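Local coordinates for transcriptional regulator (NtrC family) (Aquifex aeolicus, PDB 3DZD), which activates sigma54-dependent transcription as an AAA+ ATPase of the NtrC family, probably under the control of its receiver domain, at residues Ile19-Tyr25 / Phe108-Lys113; Ala36-Lys41 / Phe62-Ile66; Lys137-Ile141 / Ile296-Pro300; Leu199-Glu203 / Phe251-Gly256. One frame throughout, in Å; residues are numbered along the deposited sequence.

Contacts 1 and 2 belong to the receiver domain, where they join helices on opposite faces of its five-stranded parallel sheet; contact 2 is nested in the chain within the loop closed by contact 1, and the two centres lie about 21 Å apart. Both are partly buried and rest on aliphatic-aromatic packing, contact 1 adding a water bridge. Contacts 3 and 4 lie in the ATPase, centres about 37 Å apart, and share no element. Contact 3 is the most buried and almost wholly aliphatic, set against the edge strand beside bound ADP. Contact 4, partly buried among the loops, is the one in which backbone hydrogen bonds join the segments directly.

Contact 1 of 4, residues Ile19-Tyr25 / Phe108-Lys113; sequences ILEEEGY and FLLTIK
Ile112 lies over one face of the Tyr25 ring, its CG2 4.0 Å from the ring centroid and 25° off the normal, a CH-pi contact that closes one end of the interface between the first and last helices of a CheY-like receiver domain. In this (beta-alpha)5 fold helices 10-22 and 105-119 pack side by side on one face of the parallel sheet, and Leu20 and Phe108 also reach its strands. Residues 108-113 are helical throughout. Helix 10-22 finishes in a Schellman motif: Gly24, at phi/psi 100/-5, is the C' residue, with Tyr25 N bonded to Leu20 O at 2.9 Å and Gly24 N to Glu21 O at 3.3 Å. The helix is thereby ended, and Tyr25 (chi1 m) points its CA-CB bond toward the opposing helix. The closest CA pair is Leu20 and Leu109, 7.8 Å apart. Beneath the tyrosine, Leu20 CD2 (m, t) sits 3.6 Å from Phe108 CE2 and 4.0 Å from Ile112 CD1. Ile19 CG2 approaches the edge of the ring of Phe108, whose chi1 is t, 3.7 Å from CD2, and lies 3.5 Å from Leu109 CD2. At the solvent side Glu23 lays its CG 3.5 Å from Leu109 CD1. One water completes the joint, 2.7 Å from Tyr25 OH and donating to Leu109 O, also at 2.7 Å.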
loop_
_atom_site.group_PDB
_atom_site.type_symbol
_atom_site.label_atom_id
_atom_site.label_comp_id
_atom_site.label_asym_id
_atom_site.label_seq_id
_atom_site.Cartn_x
_atom_site.Cartn_y
_atom_site.Cartn_z
ATOM N N ILE A 19 14.160 19.857 24.983
ATOM C CA ILE A 19 14.253 18.434 24.690
ATOM C C ILE A 19 14.001 18.158 23.221
ATOM O O ILE A 19 14.794 17.478 22.569
ATOM C CB ILE A 19 13.277 17.627 25.564
ATOM C CG1 ILE A 19 13.716 17.699 27.031
ATOM C CG2 ILE A 19 13.203 16.189 25.092
ATOM C CD1 ILE A 19 12.591 17.500 28.020
ATOM N N LEU A 20 12.900 18.696 22.701
ATOM C CA LEU A 20 12.528 18.487 21.307
ATOM C C LEU A 20 13.625 18.988 20.389
ATOM O O LEU A 20 14.061 18.280 19.486
ATOM C CB LEU A 20 11.214 19.202 20.986
ATOM C CG LEU A 20 9.975 18.613 21.667
ATOM C CD1 LEU A 20 8.767 19.518 21.491
ATOM C CD2 LEU A 20 9.682 17.222 21.127
ATOM N N GLU A 21 14.062 20.222 20.621
ATOM C CA GLU A 21 15.108 20.827 19.810
ATOM C C GLU A 21 16.385 19.996 19.871
ATOM O O GLU A 21 17.068 19.817 18.863
ATOM C CB GLU A 21 15.382 22.253 20.283
ATOM C CG GLU A 21 16.292 23.055 19.370
ATOM C CD GLU A 21 16.507 24.471 19.873
ATOM O OE1 GLU A 21 15.759 24.894 20.788
ATOM O OE2 GLU A 21 17.421 25.159 19.358
ATOM N N GLU A 22 16.689 19.483 21.062
ATOM C CA GLU A 22 17.866 18.649 21.292
ATOM C C GLU A 22 17.809 17.333 20.516
ATOM O O GLU A 22 18.836 16.694 20.291
ATOM C CB GLU A 22 18.029 18.374 22.794
ATOM C CG GLU A 22 19.127 17.378 23.161
ATOM C CD GLU A 22 18.615 15.951 23.343
ATOM O OE1 GLU A 22 17.421 15.776 23.669
ATOM O OE2 GLU A 22 19.415 15.003 23.174
ATOM N N GLU A 23 16.613 16.936 20.098
ATOM C CA GLU A 23 16.434 15.649 19.432
ATOM C C GLU A 23 16.135 15.774 17.948
ATOM O O GLU A 23 15.800 14.792 17.290
ATOM C CB GLU A 23 15.338 14.839 20.120
ATOM C CG GLU A 23 15.759 14.294 21.473
ATOM C CD GLU A 23 16.804 13.201 21.356
ATOM O OE1 GLU A 23 16.791 12.481 20.333
ATOM O OE2 GLU A 23 17.627 13.055 22.286
ATOM N N GLY A 24 16.255 16.987 17.422
ATOM C CA GLY A 24 16.068 17.210 16.002
ATOM C C GLY A 24 14.706 17.757 15.635
ATOM O O GLY A 24 14.463 18.069 14.472
ATOM N N TYR A 25 13.810 17.874 16.611
ATOM C CA TYR A 25 12.493 18.430 16.318
ATOM C C TYR A 25 12.535 19.940 16.415
ATOM O O TYR A 25 13.320 20.502 17.179
ATOM C CB TYR A 25 11.414 17.881 17.256
ATOM C CG TYR A 25 11.369 16.376 17.335
ATOM C CD1 TYR A 25 10.684 15.631 16.384
ATOM C CD2 TYR A 25 12.010 15.701 18.369
ATOM C CE1 TYR A 25 10.645 14.247 16.456
ATOM C CE2 TYR A 25 11.978 14.325 18.453
ATOM C CZ TYR A 25 11.297 13.602 17.496
ATOM O OH TYR A 25 11.266 12.228 17.594
ATOM N N PHE A 108 8.874 10.881 27.596
ATOM C CA PHE A 108 8.430 11.920 26.675
ATOM C C PHE A 108 8.865 11.643 25.235
ATOM O O PHE A 108 8.038 11.569 24.330
ATOM C CB PHE A 108 8.955 13.290 27.112
ATOM C CG PHE A 108 8.660 14.384 26.131
ATOM C CD1 PHE A 108 7.352 14.780 25.890
ATOM C CD2 PHE A 108 9.691 15.012 25.438
ATOM C CE1 PHE A 108 7.072 15.788 24.978
ATOM C CE2 PHE A 108 9.422 16.025 24.524
ATOM C CZ PHE A 108 8.110 16.411 24.292
ATOM N N LEU A 109 10.169 11.488 25.034
ATOM C CA LEU A 109 10.727 11.284 23.697
ATOM C C LEU A 109 10.178 10.045 23.010
ATOM O O LEU A 109 9.943 10.057 21.804
ATOM C CB LEU A 109 12.252 11.215 23.762
ATOM C CG LEU A 109 12.904 12.572 24.013
ATOM C CD1 LEU A 109 14.421 12.439 24.071
ATOM C CD2 LEU A 109 12.484 13.541 22.930
ATOM N N LEU A 110 9.972 8.976 23.777
ATOM C CA LEU A 110 9.413 7.750 23.221
ATOM C C LEU A 110 7.988 7.970 22.721
ATOM O O LEU A 110 7.604 7.480 21.648
ATOM C CB LEU A 110 9.446 6.611 24.242
ATOM C CG LEU A 110 8.815 5.323 23.704
ATOM C CD1 LEU A 110 9.541 4.863 22.444
ATOM C CD2 LEU A 110 8.783 4.219 24.756
ATOM N N THR A 111 7.201 8.703 23.501
ATOM C CA THR A 111 5.831 9.021 23.105
ATOM C C THR A 111 5.785 9.903 21.850
ATOM O O THR A 111 4.946 9.702 20.981
ATOM C CB THR A 111 5.067 9.705 24.246
ATOM O OG1 THR A 111 5.062 8.840 25.382
ATOM C CG2 THR A 111 3.643 9.996 23.847
ATOM N N ILE A 112 6.684 10.881 21.774
ATOM C CA ILE A 112 6.800 11.728 20.598
ATOM C C ILE A 112 7.111 10.891 19.362
ATOM O O ILE A 112 6.488 11.047 18.313
ATOM C CB ILE A 112 7.906 12.783 20.770
ATOM C CG1 ILE A 112 7.521 13.780 21.858
ATOM C CG2 ILE A 112 8.172 13.502 19.439
ATOM C CD1 ILE A 112 6.475 14.783 21.423
ATOM N N LYS A 113 8.080 10.001 19.498
ATOM C CA LYS A 113 8.470 9.138 18.400
ATOM C C LYS A 113 7.266 8.406 17.843
ATOM O O LYS A 113 7.050 8.382 16.624
ATOM C CB LYS A 113 9.513 8.128 18.859
ATOM C CG LYS A 113 10.066 7.297 17.726
ATOM C CD LYS A 113 10.814 6.080 18.233
ATOM C CE LYS A 113 11.134 5.141 17.081
ATOM N NZ LYS A 113 11.107 3.703 17.466
HETATM O O HOH W 1 11.644 11.131 20.024
#

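Contact 2 of 4, residues Ala36-Lys41 / Phe62-Ile66; sequences AEKKIK and FIDFI
Two neighbouring helices of the receiver domain's (beta-alpha)5 fold, 33-42 and 62-69, run nearly parallel here, as successive helices on one face of a parallel sheet do. The axes of the two segments cross at -18° with a closest approach of 11.3 Å, and the register sets Glu37 against Phe65 (CA-CA 7.8 Å) and Ile40 against Ile66 (7.7 Å). Aromatic rings span this wide gap, both with chi1 t. Apolar packing lies deepest: Ile40 (m, t) puts CD1 3.8 Å from Phe62 CE2 and 3.9 Å from Ile66 CG1, its CG2 3.9 Å from Phe65 CE2, and Ala36 CB is 3.9 Å from Phe62 CZ. Beneath them are strands 2-6 and 47-51. Charged residues contribute their methylenes: Lys41 CD meets the Phe65 ring edge, 3.8 Å from CZ, while Glu37 CG touches the edge of Phe62, 3.3 Å from CE1. That same Glu37 CG makes a CH-pi contact over the face of Phe65, 3.6 Å from the centroid and 22° off the normal.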
loop_
_atom_site.group_PDB
_atom_site.type_symbol
_atom_site.label_atom_id
_atom_site.label_comp_id
_atom_site.label_asym_id
_atom_site.label_seq_id
_atom_site.Cartn_x
_atom_site.Cartn_y
_atom_site.Cartn_z
ATOM N N ALA A 36 -2.724 29.382 20.910
ATOM C CA ALA A 36 -2.630 28.118 20.205
ATOM C C ALA A 36 -3.443 28.173 18.919
ATOM O O ALA A 36 -2.922 27.888 17.841
ATOM C CB ALA A 36 -3.094 26.974 21.089
ATOM N N GLU A 37 -4.717 28.543 19.039
ATOM C CA GLU A 37 -5.612 28.630 17.885
ATOM C C GLU A 37 -4.972 29.429 16.764
ATOM O O GLU A 37 -5.061 29.068 15.590
ATOM C CB GLU A 37 -6.937 29.274 18.287
ATOM C CG GLU A 37 -7.727 28.456 19.285
ATOM C CD GLU A 37 -8.982 29.158 19.755
ATOM O OE1 GLU A 37 -9.030 30.406 19.688
ATOM O OE2 GLU A 37 -9.919 28.461 20.201
ATOM N N LYS A 38 -4.325 30.521 17.141
ATOM C CA LYS A 38 -3.573 31.330 16.203
ATOM C C LYS A 38 -2.623 30.444 15.408
ATOM O O LYS A 38 -2.735 30.325 14.184
ATOM C CB LYS A 38 -2.784 32.394 16.968
ATOM C CG LYS A 38 -1.677 33.070 16.181
ATOM C CD LYS A 38 -2.223 34.158 15.285
ATOM C CE LYS A 38 -1.126 35.128 14.906
ATOM N NZ LYS A 38 0.088 34.399 14.450
ATOM N N LYS A 39 -1.696 29.803 16.113
ATOM C CA LYS A 39 -0.639 29.044 15.453
ATOM C C LYS A 39 -1.134 27.836 14.655
ATOM O O LYS A 39 -0.558 27.490 13.623
ATOM C CB LYS A 39 0.451 28.658 16.456
ATOM C CG LYS A 39 1.431 29.792 16.694
ATOM C CD LYS A 39 2.190 29.664 17.993
ATOM C CE LYS A 39 3.232 30.763 18.080
ATOM N NZ LYS A 39 3.752 30.909 19.451
ATOM N N ILE A 40 -2.209 27.210 15.117
ATOM C CA ILE A 40 -2.752 26.039 14.436
ATOM C C ILE A 40 -3.308 26.406 13.055
ATOM O O ILE A 40 -3.011 25.742 12.058
ATOM C CB ILE A 40 -3.832 25.350 15.303
ATOM C CG1 ILE A 40 -3.187 24.734 16.546
ATOM C CG2 ILE A 40 -4.584 24.304 14.511
ATOM C CD1 ILE A 40 -4.177 24.162 17.527
ATOM N N LYS A 41 -4.099 27.475 13.003
ATOM C CA LYS A 41 -4.714 27.931 11.758
ATOM C C LYS A 41 -3.656 28.477 10.808
ATOM O O LYS A 41 -3.848 28.516 9.591
ATOM C CB LYS A 41 -5.759 29.014 12.050
ATOM C CG LYS A 41 -6.958 28.524 12.852
ATOM C CD LYS A 41 -7.620 29.651 13.628
ATOM C CE LYS A 41 -8.245 30.681 12.701
ATOM N NZ LYS A 41 -8.844 31.825 13.447
ATOM N N PHE A 62 -10.774 21.503 23.679
ATOM C CA PHE A 62 -9.945 22.129 22.653
ATOM C C PHE A 62 -9.501 21.123 21.595
ATOM O O PHE A 62 -9.178 21.491 20.470
ATOM C CB PHE A 62 -8.720 22.796 23.271
ATOM C CG PHE A 62 -7.928 23.607 22.297
ATOM C CD1 PHE A 62 -8.335 24.885 21.952
ATOM C CD2 PHE A 62 -6.785 23.091 21.712
ATOM C CE1 PHE A 62 -7.612 25.639 21.048
ATOM C CE2 PHE A 62 -6.059 23.843 20.803
ATOM C CZ PHE A 62 -6.474 25.121 20.474
ATOM N N ILE A 63 -9.477 19.848 21.963
ATOM C CA ILE A 63 -9.199 18.805 20.995
ATOM C C ILE A 63 -10.151 18.929 19.808
ATOM O O ILE A 63 -9.766 18.664 18.671
ATOM C CB ILE A 63 -9.312 17.407 21.625
ATOM C CG1 ILE A 63 -8.089 17.126 22.496
ATOM C CG2 ILE A 63 -9.440 16.344 20.552
ATOM C CD1 ILE A 63 -8.187 15.846 23.269
ATOM N N ASP A 64 -11.386 19.351 20.066
ATOM C CA ASP A 64 -12.355 19.530 18.984
ATOM C C ASP A 64 -11.918 20.645 18.035
ATOM O O ASP A 64 -12.090 20.541 16.820
ATOM C CB ASP A 64 -13.760 19.802 19.531
ATOM C CG ASP A 64 -14.365 18.588 20.221
ATOM O OD1 ASP A 64 -14.317 17.479 19.646
ATOM O OD2 ASP A 64 -14.896 18.752 21.342
ATOM N N PHE A 65 -11.340 21.705 18.585
ATOM C CA PHE A 65 -10.788 22.758 17.748
ATOM C C PHE A 65 -9.749 22.188 16.792
ATOM O O PHE A 65 -9.735 22.516 15.607
ATOM C CB PHE A 65 -10.139 23.846 18.593
ATOM C CG PHE A 65 -9.506 24.932 17.779
ATOM C CD1 PHE A 65 -10.169 26.129 17.565
ATOM C CD2 PHE A 65 -8.262 24.748 17.202
ATOM C CE1 PHE A 65 -9.596 27.126 16.806
ATOM C CE2 PHE A 65 -7.680 25.745 16.445
ATOM C CZ PHE A 65 -8.349 26.936 16.248
ATOM N N ILE A 66 -8.872 21.346 17.327
ATOM C CA ILE A 66 -7.824 20.701 16.548
ATOM C C ILE A 66 -8.432 19.736 15.529
ATOM O O ILE A 66 -8.013 19.682 14.366
ATOM C CB ILE A 66 -6.846 19.939 17.479
ATOM C CG1 ILE A 66 -6.132 20.916 18.419
ATOM C CG2 ILE A 66 -5.839 19.127 16.673
ATOM C CD1 ILE A 66 -5.466 20.257 19.597
#

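Contact 3 of 4, residues Lys137-Ile141 / Ile296-Pro300; sequences KILEI and IYLPP
Across this buried contact a helix of the AAA+ ATPase packs on an edge strand, 294-297, of its parallel sheet: residues 137-141, all helical, face residues 296-300, where that strand runs out into an extended Leu-Pro-Pro exit. CA atoms pair as Ile141-Ile296 (7.3 Å), Ile138-Leu298 (7.7 Å) and Lys137-Pro299 (7.6 Å), so helix and chain run past each other in opposite senses. Ile141 is the central side chain. With chi1 m and chi2 t (-70°, 164°) it extends CD1 to 3.3 Å from both Leu298 CD2 and Tyr297 O and to 4.0 Å from Pro299 CD, while its CG1 lies 4.1 Å from Ile296 CG2. Leu298 (m, t) points its CA-CB bond sideways, and its CD2 bends back to meet the isoleucine; Ile296 (m, t) directs its own CA-CB bond at the helix. Ile138, with both angles m, folds CD1 to 4.2 Å from Pro299 CD. The CA-CB bond of Lys137 points toward segment 296-300, CB 4.0 Å from Pro299 CG, then its extended chain leads the amine away. Leu298 also touches Thr163 and Lys165 of the Walker A P-loop, and its side chain is about 6 Å from the bound ADP. Since aliphatic carbons make nearly all of the contact, its hold comes from shape and desolvation rather than polar pairing.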
loop_
_atom_site.group_PDB
_atom_site.type_symbol
_atom_site.label_atom_id
_atom_site.label_comp_id
_atom_site.label_asym_id
_atom_site.label_seq_id
_atom_site.Cartn_x
_atom_site.Cartn_y
_atom_site.Cartn_z
ATOM N N LYS A 137 -27.921 -9.178 -16.598
ATOM C CA LYS A 137 -27.135 -10.171 -15.873
ATOM C C LYS A 137 -26.041 -9.514 -15.020
ATOM O O LYS A 137 -25.800 -9.923 -13.884
ATOM C CB LYS A 137 -26.565 -11.219 -16.826
ATOM C CG LYS A 137 -27.639 -12.183 -17.318
ATOM C CD LYS A 137 -27.229 -12.977 -18.559
ATOM C CE LYS A 137 -28.060 -14.269 -18.611
ATOM N NZ LYS A 137 -28.277 -14.812 -19.985
ATOM N N ILE A 138 -25.407 -8.476 -15.558
ATOM C CA ILE A 138 -24.393 -7.758 -14.801
ATOM C C ILE A 138 -24.984 -6.914 -13.679
ATOM O O ILE A 138 -24.432 -6.860 -12.595
ATOM C CB ILE A 138 -23.536 -6.866 -15.690
ATOM C CG1 ILE A 138 -22.789 -7.720 -16.720
ATOM C CG2 ILE A 138 -22.575 -6.061 -14.822
ATOM C CD1 ILE A 138 -21.811 -8.714 -16.113
ATOM N N LEU A 139 -26.109 -6.258 -13.938
ATOM C CA LEU A 139 -26.783 -5.488 -12.893
ATOM C C LEU A 139 -27.206 -6.386 -11.728
ATOM O O LEU A 139 -27.181 -5.970 -10.570
ATOM C CB LEU A 139 -27.986 -4.728 -13.463
ATOM C CG LEU A 139 -27.584 -3.699 -14.527
ATOM C CD1 LEU A 139 -28.796 -3.017 -15.140
ATOM C CD2 LEU A 139 -26.603 -2.671 -13.932
ATOM N N GLU A 140 -27.583 -7.619 -12.041
ATOM C CA GLU A 140 -27.966 -8.593 -11.027
ATOM C C GLU A 140 -26.783 -8.919 -10.104
ATOM O O GLU A 140 -26.932 -8.954 -8.887
ATOM C CB GLU A 140 -28.497 -9.850 -11.717
ATOM C CG GLU A 140 -29.048 -10.921 -10.801
ATOM C CD GLU A 140 -29.495 -12.165 -11.577
ATOM O OE1 GLU A 140 -28.901 -12.449 -12.651
ATOM O OE2 GLU A 140 -30.443 -12.858 -11.117
ATOM N N ILE A 141 -25.608 -9.142 -10.698
ATOM C CA ILE A 141 -24.364 -9.354 -9.946
ATOM C C ILE A 141 -24.047 -8.126 -9.075
ATOM O O ILE A 141 -23.712 -8.252 -7.895
ATOM C CB ILE A 141 -23.175 -9.682 -10.896
ATOM C CG1 ILE A 141 -23.345 -11.076 -11.511
ATOM C CG2 ILE A 141 -21.830 -9.565 -10.183
ATOM C CD1 ILE A 141 -22.477 -11.350 -12.711
ATOM N N ILE A 296 -21.011 -16.864 -7.434
ATOM C CA ILE A 296 -21.377 -15.861 -8.407
ATOM C C ILE A 296 -20.884 -16.372 -9.739
ATOM O O ILE A 296 -19.756 -16.866 -9.840
ATOM C CB ILE A 296 -20.689 -14.511 -8.133
ATOM C CG1 ILE A 296 -21.089 -13.963 -6.769
ATOM C CG2 ILE A 296 -21.000 -13.512 -9.247
ATOM C CD1 ILE A 296 -20.230 -12.806 -6.298
ATOM N N TYR A 297 -21.729 -16.253 -10.755
ATOM C CA TYR A 297 -21.366 -16.621 -12.111
ATOM C C TYR A 297 -21.248 -15.365 -12.970
ATOM O O TYR A 297 -22.206 -14.611 -13.086
ATOM C CB TYR A 297 -22.424 -17.555 -12.707
ATOM C CG TYR A 297 -22.181 -17.860 -14.160
ATOM C CD1 TYR A 297 -21.182 -18.741 -14.539
ATOM C CD2 TYR A 297 -22.934 -17.260 -15.151
ATOM C CE1 TYR A 297 -20.944 -19.019 -15.861
ATOM C CE2 TYR A 297 -22.715 -17.534 -16.474
ATOM C CZ TYR A 297 -21.718 -18.415 -16.830
ATOM O OH TYR A 297 -21.475 -18.689 -18.157
ATOM N N LEU A 298 -20.075 -15.133 -13.547
ATOM C CA LEU A 298 -19.895 -14.046 -14.508
ATOM C C LEU A 298 -20.037 -14.577 -15.922
ATOM O O LEU A 298 -19.264 -15.426 -16.339
ATOM C CB LEU A 298 -18.505 -13.409 -14.377
ATOM C CG LEU A 298 -18.102 -12.884 -13.006
ATOM C CD1 LEU A 298 -16.789 -12.096 -13.083
ATOM C CD2 LEU A 298 -19.225 -12.030 -12.426
ATOM N N PRO A 299 -21.010 -14.059 -16.674
ATOM C CA PRO A 299 -21.234 -14.497 -18.063
ATOM C C PRO A 299 -20.106 -14.060 -19.006
ATOM O O PRO A 299 -19.478 -13.038 -18.753
ATOM C CB PRO A 299 -22.521 -13.766 -18.468
ATOM C CG PRO A 299 -22.934 -12.942 -17.297
ATOM C CD PRO A 299 -21.847 -12.912 -16.293
ATOM N N PRO A 300 -19.874 -14.810 -20.098
ATOM C CA PRO A 300 -18.916 -14.353 -21.108
ATOM C C PRO A 300 -19.328 -13.002 -21.663
ATOM O O PRO A 300 -20.505 -12.621 -21.609
ATOM C CB PRO A 300 -19.015 -15.412 -22.205
ATOM C CG PRO A 300 -19.652 -16.596 -21.563
ATOM C CD PRO A 300 -20.532 -16.068 -20.487
#

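Contact 4 of 4, residues Leu199-Glu203 / Phe251-Gly256; sequences LFGHE and FTRLGG
Gly201 O receives the best hydrogen bond of this contact, from Leu254 N at 2.9 Å with an N-H...O angle of 171°. Leu254 O accepts a second, weak one from Glu203 N (3.3 Å, 148°), and His202 CA, 3.6 Å from Leu254 O, adds a CA-H...O contact. Together they form a single beta bridge of His202 with Leu254, CA-CA 4.6 Å. Two residues before His202, Phe200 O accepts a CA-H...O contact from Arg253 CA at 3.4 Å. The bridge follows directly on helix 195-200, where Gly201, the first residue beyond it, turns the chain into extended form with positive phi (66/170). This is the start of the loop that carries the GAFTGA sequence of sigma54 activators, and 251-256 belongs to the second loop, inserted before strand 265-270; Leu254 also touches Ala206 of the GAFTGA motif. Phe200 (chi1 m) turns its edge to the face of Phe251 (chi1 p) in an offset edge-to-face pair, centroids 5.7 Å apart and planes at 72°, and its ring has a cation-pi partner in Lys241. Arg253 runs past the bridge, CD 3.8 Å from Glu203 CB, to a salt bridge with Glu219. Glu203, poorly ordered, brings OE1 to 3.1 Å from Gly256 CA, where a beta carbon would clash; Gly256 N, 3.5 Å from Glu203 OE1 at a poor angle, instead bonds weakly to Arg253 O (3.5 Å).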
loop_
_atom_site.group_PDB
_atom_site.type_symbol
_atom_site.label_atom_id
_atom_site.label_comp_id
_atom_site.label_asym_id
_atom_site.label_seq_id
_atom_site.Cartn_x
_atom_site.Cartn_y
_atom_site.Cartn_z
ATOM N N LEU A 199 1.738 -19.542 -0.325
ATOM C CA LEU A 199 0.651 -19.517 0.640
ATOM C C LEU A 199 1.160 -19.552 2.075
ATOM O O LEU A 199 0.743 -18.749 2.912
ATOM C CB LEU A 199 -0.283 -20.714 0.421
ATOM C CG LEU A 199 -1.444 -20.589 -0.562
ATOM C CD1 LEU A 199 -2.284 -21.865 -0.554
ATOM C CD2 LEU A 199 -2.305 -19.389 -0.217
ATOM N N PHE A 200 2.052 -20.499 2.351
ATOM C CA PHE A 200 2.470 -20.795 3.719
ATOM C C PHE A 200 3.733 -20.061 4.154
ATOM O O PHE A 200 4.049 -20.004 5.338
ATOM C CB PHE A 200 2.647 -22.303 3.898
ATOM C CG PHE A 200 1.366 -23.068 3.785
ATOM C CD1 PHE A 200 0.549 -23.239 4.891
ATOM C CD2 PHE A 200 0.965 -23.595 2.572
ATOM C CE1 PHE A 200 -0.640 -23.933 4.790
ATOM C CE2 PHE A 200 -0.222 -24.290 2.462
ATOM C CZ PHE A 200 -1.029 -24.459 3.573
ATOM N N GLY A 201 4.451 -19.491 3.200
ATOM C CA GLY A 201 5.700 -18.836 3.518
ATOM C C GLY A 201 6.723 -19.844 3.995
ATOM O O GLY A 201 6.398 -21.009 4.252
ATOM N N HIS A 202 7.967 -19.401 4.112
ATOM C CA HIS A 202 9.040 -20.274 4.564
ATOM C C HIS A 202 9.876 -19.576 5.624
ATOM O O HIS A 202 9.856 -18.351 5.738
ATOM C CB HIS A 202 9.917 -20.701 3.386
ATOM C CG HIS A 202 10.341 -19.567 2.506
ATOM N ND1 HIS A 202 11.529 -18.891 2.683
ATOM C CD2 HIS A 202 9.736 -18.990 1.441
ATOM C CE1 HIS A 202 11.638 -17.946 1.766
ATOM N NE2 HIS A 202 10.562 -17.985 1.000
ATOM N N GLU A 203 10.610 -20.358 6.399
ATOM C CA GLU A 203 11.382 -19.799 7.490
ATOM C C GLU A 203 12.492 -20.750 7.900
ATOM O O GLU A 203 12.222 -21.854 8.370
ATOM C CB GLU A 203 10.457 -19.489 8.667
ATOM C CG GLU A 203 11.148 -19.346 10.002
ATOM C CD GLU A 203 11.061 -20.614 10.818
ATOM O OE1 GLU A 203 10.151 -21.425 10.543
ATOM O OE2 GLU A 203 11.895 -20.797 11.732
ATOM N N PHE A 251 -2.177 -22.421 10.822
ATOM C CA PHE A 251 -1.252 -23.153 9.968
ATOM C C PHE A 251 0.184 -22.955 10.446
ATOM O O PHE A 251 0.436 -22.271 11.436
ATOM C CB PHE A 251 -1.374 -22.694 8.513
ATOM C CG PHE A 251 -0.733 -21.370 8.246
ATOM C CD1 PHE A 251 0.588 -21.297 7.834
ATOM C CD2 PHE A 251 -1.445 -20.197 8.413
ATOM C CE1 PHE A 251 1.188 -20.081 7.597
ATOM C CE2 PHE A 251 -0.851 -18.969 8.176
ATOM C CZ PHE A 251 0.463 -18.909 7.764
ATOM N N THR A 252 1.126 -23.552 9.730
ATOM C CA THR A 252 2.535 -23.375 10.036
ATOM C C THR A 252 3.277 -23.096 8.740
ATOM O O THR A 252 2.803 -23.454 7.663
ATOM C CB THR A 252 3.110 -24.623 10.713
ATOM O OG1 THR A 252 2.871 -25.768 9.884
ATOM C CG2 THR A 252 2.439 -24.843 12.059
ATOM N N ARG A 253 4.425 -22.439 8.834
ATOM C CA ARG A 253 5.215 -22.171 7.642
ATOM C C ARG A 253 5.890 -23.444 7.140
ATOM O O ARG A 253 5.853 -24.488 7.802
ATOM C CB ARG A 253 6.261 -21.101 7.923
ATOM C CG ARG A 253 5.670 -19.732 8.231
ATOM C CD ARG A 253 6.750 -18.675 8.221
ATOM N NE ARG A 253 6.227 -17.320 8.363
ATOM C CZ ARG A 253 6.068 -16.699 9.528
ATOM N NH1 ARG A 253 6.375 -17.320 10.661
ATOM N NH2 ARG A 253 5.598 -15.459 9.559
ATOM N N LEU A 254 6.485 -23.358 5.957
ATOM C CA LEU A 254 7.326 -24.438 5.463
ATOM C C LEU A 254 8.634 -24.405 6.239
ATOM O O LEU A 254 9.406 -23.449 6.135
ATOM C CB LEU A 254 7.602 -24.288 3.963
ATOM C CG LEU A 254 6.413 -24.352 2.999
ATOM C CD1 LEU A 254 6.906 -24.387 1.555
ATOM C CD2 LEU A 254 5.499 -25.548 3.301
ATOM N N GLY A 255 8.871 -25.445 7.029
ATOM C CA GLY A 255 10.110 -25.557 7.774
ATOM C C GLY A 255 9.968 -25.187 9.233
ATOM O O GLY A 255 10.833 -25.508 10.045
ATOM N N GLY A 256 8.873 -24.513 9.570
ATOM C CA GLY A 256 8.635 -24.078 10.933
ATOM C C GLY A 256 7.570 -24.880 11.649
ATOM O O GLY A 256 6.808 -25.618 11.023
#